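Local coordinates for protein CDA peptide synthetase I (Streptomyces coelicolor, PDB 5DU9) that is a peptide synthetase whose portion in this model folds as a condensation domain, a member of the CoA-acyltransferase clan, at residues Pro97-Ser109 against Pro135-Gly147. The protein carries 1 engineered substitution. Numbering follows the deposited sequence.
Sequences PYTPVLLRHIDLS and PGLSSHALFTLGG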
loop_
_atom_site.group_PDB
_atom_site.type_symbol
_atom_site.label_atom_id
_atom_site.label_comp_id
_atom_site.label_asym_id
_atom_site.label_seq_id
_atom_site.Cartn_x
_atom_site.Cartn_y
_atom_site.Cartn_z
ATOM N N PRO A 97 -28.504 2.970 -9.270
ATOM C CA PRO A 97 -27.559 3.993 -9.733
ATOM C C PRO A 97 -26.490 3.436 -10.670
ATOM O O PRO A 97 -26.076 2.290 -10.509
ATOM C CB PRO A 97 -26.930 4.504 -8.433
ATOM C CG PRO A 97 -27.076 3.383 -7.474
ATOM C CD PRO A 97 -28.369 2.713 -7.825
ATOM N N TYR A 98 -26.079 4.237 -11.649
ATOM C CA TYR A 98 -24.943 3.906 -12.499
ATOM C C TYR A 98 -23.669 4.418 -11.842
ATOM O O TYR A 98 -23.666 5.491 -11.244
ATOM C CB TYR A 98 -25.081 4.530 -13.893
ATOM C CG TYR A 98 -26.115 3.895 -14.795
ATOM C CD1 TYR A 98 -26.010 2.565 -15.182
ATOM C CD2 TYR A 98 -27.174 4.639 -15.295
ATOM C CE1 TYR A 98 -26.949 1.987 -16.021
ATOM C CE2 TYR A 98 -28.116 4.072 -16.133
ATOM C CZ TYR A 98 -27.998 2.746 -16.495
ATOM O OH TYR A 98 -28.933 2.177 -17.331
ATOM N N THR A 99 -22.590 3.654 -11.949
ATOM C CA THR A 99 -21.290 4.155 -11.531
ATOM C C THR A 99 -20.899 5.301 -12.456
ATOM O O THR A 99 -20.828 5.115 -13.671
ATOM C CB THR A 99 -20.209 3.064 -11.569
ATOM O OG1 THR A 99 -20.478 2.095 -10.553
ATOM C CG2 THR A 99 -18.817 3.661 -11.330
ATOM N N PRO A 100 -20.652 6.494 -11.892
ATOM C CA PRO A 100 -20.155 7.578 -12.742
ATOM C C PRO A 100 -18.679 7.396 -13.063
ATOM O O PRO A 100 -17.940 6.832 -12.255
ATOM C CB PRO A 100 -20.387 8.825 -11.890
ATOM C CG PRO A 100 -20.292 8.338 -10.492
ATOM C CD PRO A 100 -20.830 6.930 -10.496
ATOM N N VAL A 101 -18.262 7.857 -14.235
ATOM C CA VAL A 101 -16.857 7.816 -14.609
ATOM C C VAL A 101 -16.427 9.178 -15.122
ATOM O O VAL A 101 -17.020 9.726 -16.053
ATOM C CB VAL A 101 -16.573 6.755 -15.680
ATOM C CG1 VAL A 101 -15.070 6.636 -15.901
ATOM C CG2 VAL A 101 -17.162 5.409 -15.266
ATOM N N LEU A 102 -15.384 9.713 -14.499
ATOM C CA LEU A 102 -14.874 11.030 -14.833
ATOM C C LEU A 102 -13.356 11.048 -14.758
ATOM O O LEU A 102 -12.773 10.711 -13.725
ATOM C CB LEU A 102 -15.456 12.083 -13.887
ATOM C CG LEU A 102 -14.889 13.500 -14.009
ATOM C CD1 LEU A 102 -15.281 14.119 -15.342
ATOM C CD2 LEU A 102 -15.359 14.360 -12.846
ATOM N N LEU A 103 -12.727 11.433 -15.863
ATOM C CA LEU A 103 -11.303 11.729 -15.867
ATOM C C LEU A 103 -11.119 13.230 -16.016
ATOM O O LEU A 103 -11.373 13.800 -17.081
ATOM C CB LEU A 103 -10.579 10.991 -16.993
ATOM C CG LEU A 103 -9.085 11.317 -17.104
ATOM C CD1 LEU A 103 -8.340 10.881 -15.855
ATOM C CD2 LEU A 103 -8.489 10.669 -18.340
ATOM N N ARG A 104 -10.693 13.875 -14.939
ATOM C CA ARG A 104 -10.430 15.302 -14.985
ATOM C C ARG A 104 -9.156 15.560 -15.776
ATOM O O ARG A 104 -8.221 14.760 -15.736
ATOM C CB ARG A 104 -10.296 15.884 -13.579
ATOM C CG ARG A 104 -11.525 15.733 -12.701
ATOM C CD ARG A 104 -11.320 16.460 -11.382
ATOM N NE ARG A 104 -12.394 16.210 -10.422
ATOM C CZ ARG A 104 -13.495 16.946 -10.306
ATOM N NH1 ARG A 104 -13.697 17.990 -11.097
ATOM N NH2 ARG A 104 -14.407 16.632 -9.395
ATOM N N HIS A 105 -9.134 16.670 -16.504
ATOM C CA HIS A 105 -7.903 17.168 -17.102
ATOM C C HIS A 105 -7.558 18.516 -16.504
ATOM O O HIS A 105 -8.283 19.494 -16.690
ATOM C CB HIS A 105 -8.012 17.300 -18.616
ATOM C CG HIS A 105 -6.734 17.737 -19.263
ATOM N ND1 HIS A 105 -6.695 18.462 -20.434
ATOM C CD2 HIS A 105 -5.444 17.554 -18.889
ATOM C CE1 HIS A 105 -5.437 18.705 -20.756
ATOM N NE2 HIS A 105 -4.658 18.165 -19.836
ATOM N N ILE A 106 -6.446 18.553 -15.783
ATOM C CA ILE A 106 -5.966 19.772 -15.158
ATOM C C ILE A 106 -4.659 20.181 -15.821
ATOM O O ILE A 106 -3.624 19.549 -15.614
ATOM C CB ILE A 106 -5.777 19.582 -13.647
ATOM C CG1 ILE A 106 -7.122 19.208 -13.013
ATOM C CG2 ILE A 106 -5.215 20.851 -13.012
ATOM C CD1 ILE A 106 -7.054 18.859 -11.552
ATOM N N ASP A 107 -4.726 21.234 -16.628
ATOM C CA ASP A 107 -3.571 21.711 -17.372
ATOM C C ASP A 107 -2.766 22.691 -16.526
ATOM O O ASP A 107 -3.137 23.853 -16.384
ATOM C CB ASP A 107 -4.019 22.366 -18.682
ATOM C CG ASP A 107 -2.855 22.712 -19.596
ATOM O OD1 ASP A 107 -1.692 22.610 -19.160
ATOM O OD2 ASP A 107 -3.108 23.096 -20.758
ATOM N N LEU A 108 -1.663 22.206 -15.965
ATOM C CA LEU A 108 -0.768 23.045 -15.180
ATOM C C LEU A 108 0.454 23.451 -16.002
ATOM O O LEU A 108 1.431 23.969 -15.463
ATOM C CB LEU A 108 -0.342 22.315 -13.905
ATOM C CG LEU A 108 -1.497 21.933 -12.972
ATOM C CD1 LEU A 108 -1.016 21.052 -11.828
ATOM C CD2 LEU A 108 -2.187 23.179 -12.428
ATOM N N SER A 109 0.391 23.220 -17.312
ATOM C CA SER A 109 1.448 23.663 -18.210
ATOM C C SER A 109 1.373 25.175 -18.346
ATOM O O SER A 109 0.513 25.703 -19.052
ATOM C CB SER A 109 1.325 23.002 -19.582
ATOM O OG SER A 109 0.353 23.662 -20.376
ATOM N N PRO A 135 -21.955 4.481 -5.765
ATOM C CA PRO A 135 -21.007 3.622 -6.483
ATOM C C PRO A 135 -19.906 4.401 -7.202
ATOM O O PRO A 135 -20.112 5.547 -7.590
ATOM C CB PRO A 135 -21.895 2.884 -7.486
ATOM C CG PRO A 135 -23.039 3.795 -7.717
ATOM C CD PRO A 135 -23.280 4.493 -6.409
ATOM N N GLY A 136 -18.747 3.774 -7.368
ATOM C CA GLY A 136 -17.619 4.410 -8.026
ATOM C C GLY A 136 -16.780 5.176 -7.026
ATOM O O GLY A 136 -16.697 6.403 -7.062
ATOM N N LEU A 137 -16.147 4.432 -6.131
ATOM C CA LEU A 137 -15.447 5.021 -5.001
ATOM C C LEU A 137 -14.009 5.349 -5.370
ATOM O O LEU A 137 -13.058 4.889 -4.739
ATOM C CB LEU A 137 -15.511 4.075 -3.807
ATOM C CG LEU A 137 -16.943 3.954 -3.276
ATOM C CD1 LEU A 137 -17.156 2.661 -2.513
ATOM C CD2 LEU A 137 -17.285 5.150 -2.400
ATOM N N SER A 138 -13.862 6.155 -6.412
ATOM C CA SER A 138 -12.545 6.586 -6.841
ATOM C C SER A 138 -12.610 7.968 -7.468
ATOM O O SER A 138 -13.691 8.490 -7.761
ATOM C CB SER A 138 -11.938 5.577 -7.820
ATOM O OG SER A 138 -12.694 5.490 -9.014
ATOM N N SER A 139 -11.430 8.549 -7.656
ATOM C CA SER A 139 -11.279 9.889 -8.194
ATOM C C SER A 139 -10.080 9.875 -9.132
ATOM O O SER A 139 -9.012 9.397 -8.757
ATOM C CB SER A 139 -11.089 10.900 -7.062
ATOM O OG SER A 139 -10.948 12.219 -7.555
ATOM N N HIS A 140 -10.266 10.388 -10.344
ATOM C CA HIS A 140 -9.250 10.294 -11.387
ATOM C C HIS A 140 -8.946 11.655 -11.984
ATOM O O HIS A 140 -9.855 12.403 -12.345
ATOM C CB HIS A 140 -9.709 9.342 -12.492
ATOM C CG HIS A 140 -10.070 7.976 -12.001
ATOM N ND1 HIS A 140 -9.279 6.870 -12.229
ATOM C CD2 HIS A 140 -11.135 7.536 -11.289
ATOM C CE1 HIS A 140 -9.843 5.809 -11.682
ATOM N NE2 HIS A 140 -10.969 6.186 -11.104
ATOM N N ALA A 141 -7.661 11.971 -12.089
ATOM C CA ALA A 141 -7.243 13.215 -12.723
ATOM C C ALA A 141 -5.970 13.026 -13.530
ATOM O O ALA A 141 -5.032 12.365 -13.088
ATOM C CB ALA A 141 -7.044 14.301 -11.678
ATOM N N LEU A 142 -5.963 13.610 -14.724
ATOM C CA LEU A 142 -4.770 13.690 -15.551
ATOM C C LEU A 142 -4.247 15.114 -15.487
ATOM O O LEU A 142 -4.950 16.051 -15.859
ATOM C CB LEU A 142 -5.074 13.295 -16.998
ATOM C CG LEU A 142 -3.896 13.387 -17.973
ATOM C CD1 LEU A 142 -2.858 12.314 -17.665
ATOM C CD2 LEU A 142 -4.374 13.284 -19.412
ATOM N N PHE A 143 -3.025 15.273 -14.992
ATOM C CA PHE A 143 -2.374 16.575 -14.968
ATOM C C PHE A 143 -1.423 16.713 -16.149
ATOM O O PHE A 143 -0.682 15.782 -16.459
ATOM C CB PHE A 143 -1.600 16.778 -13.667
ATOM C CG PHE A 143 -2.457 16.771 -12.437
ATOM C CD1 PHE A 143 -2.995 17.950 -11.946
ATOM C CD2 PHE A 143 -2.714 15.590 -11.760
ATOM C CE1 PHE A 143 -3.778 17.948 -10.811
ATOM C CE2 PHE A 143 -3.497 15.586 -10.623
ATOM C CZ PHE A 143 -4.027 16.767 -10.148
ATOM N N THR A 144 -1.460 17.868 -16.806
ATOM C CA THR A 144 -0.423 18.251 -17.758
ATOM C C THR A 144 0.559 19.153 -17.018
ATOM O O THR A 144 0.153 20.149 -16.418
ATOM C CB THR A 144 -1.001 18.976 -18.986
ATOM O OG1 THR A 144 -1.958 18.133 -19.639
ATOM C CG2 THR A 144 0.106 19.341 -19.971
ATOM N N LEU A 145 1.844 18.807 -17.056
ATOM C CA LEU A 145 2.846 19.497 -16.239
ATOM C C LEU A 145 3.813 20.383 -17.017
ATOM O O LEU A 145 4.655 21.054 -16.418
ATOM C CB LEU A 145 3.661 18.475 -15.454
ATOM C CG LEU A 145 2.880 17.559 -14.514
ATOM C CD1 LEU A 145 3.849 16.659 -13.762
ATOM C CD2 LEU A 145 2.022 18.357 -13.545
ATOM N N GLY A 146 3.708 20.384 -18.338
ATOM C CA GLY A 146 4.665 21.116 -19.151
ATOM C C GLY A 146 5.858 20.241 -19.487
ATOM O O GLY A 146 6.151 19.278 -18.776
ATOM N N GLY A 147 6.551 20.575 -20.570
ATOM C CA GLY A 147 7.596 19.715 -21.088
ATOM C C GLY A 147 7.009 18.431 -21.647
ATOM O O GLY A 147 7.733 17.477 -21.926
HETATM O O HOH W 1 -12.994 11.033 -11.069
HETATM O O HOH W 2 -11.103 13.590 -10.026
#
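H105 reaches across to T144 on the neighbouring strand: with CG anti to the backbone N (chi1 -177°), its imidazole swings over so that NE2 meets T144 OG1 at the ring's edge, 2.7 Å away and nearly straight at 173°. Histidine and threonine suit the more open end of this face, which further back buries L103, H140 and L142; the ring can bridge the strands while H46 stacks on it. On the other face, I106 runs alongside F143 in the same direction, CD1 3.5 Å from F143 CE1. L108 CD1 adds a second branched aliphatic contact, 3.7 Å from F143 CD1. These apolar groups suit the face covered by helix 114-126, whose W121 meets the phenyl ring edge-to-face. Strand 103-107, helix 114-126 and strand 138-146 form a beta-alpha-beta unit with parallel strands, 103-107 being an outermost strand of its sheet. I106 supplies both backbone links of its pair, N to L142 O and O to T144 N. Where the strands diverge, water takes over, joining L102 O to H140 N; another joins R104 NE and S139 OG to H140 O, which also accepts from R104 N. Farther out, T99 CG2 rests 3.6 Å from CA of G136, whose positive phi and closeness to T99 both suit a residue without a side chain, while T99 OG1 bonds to C80 O.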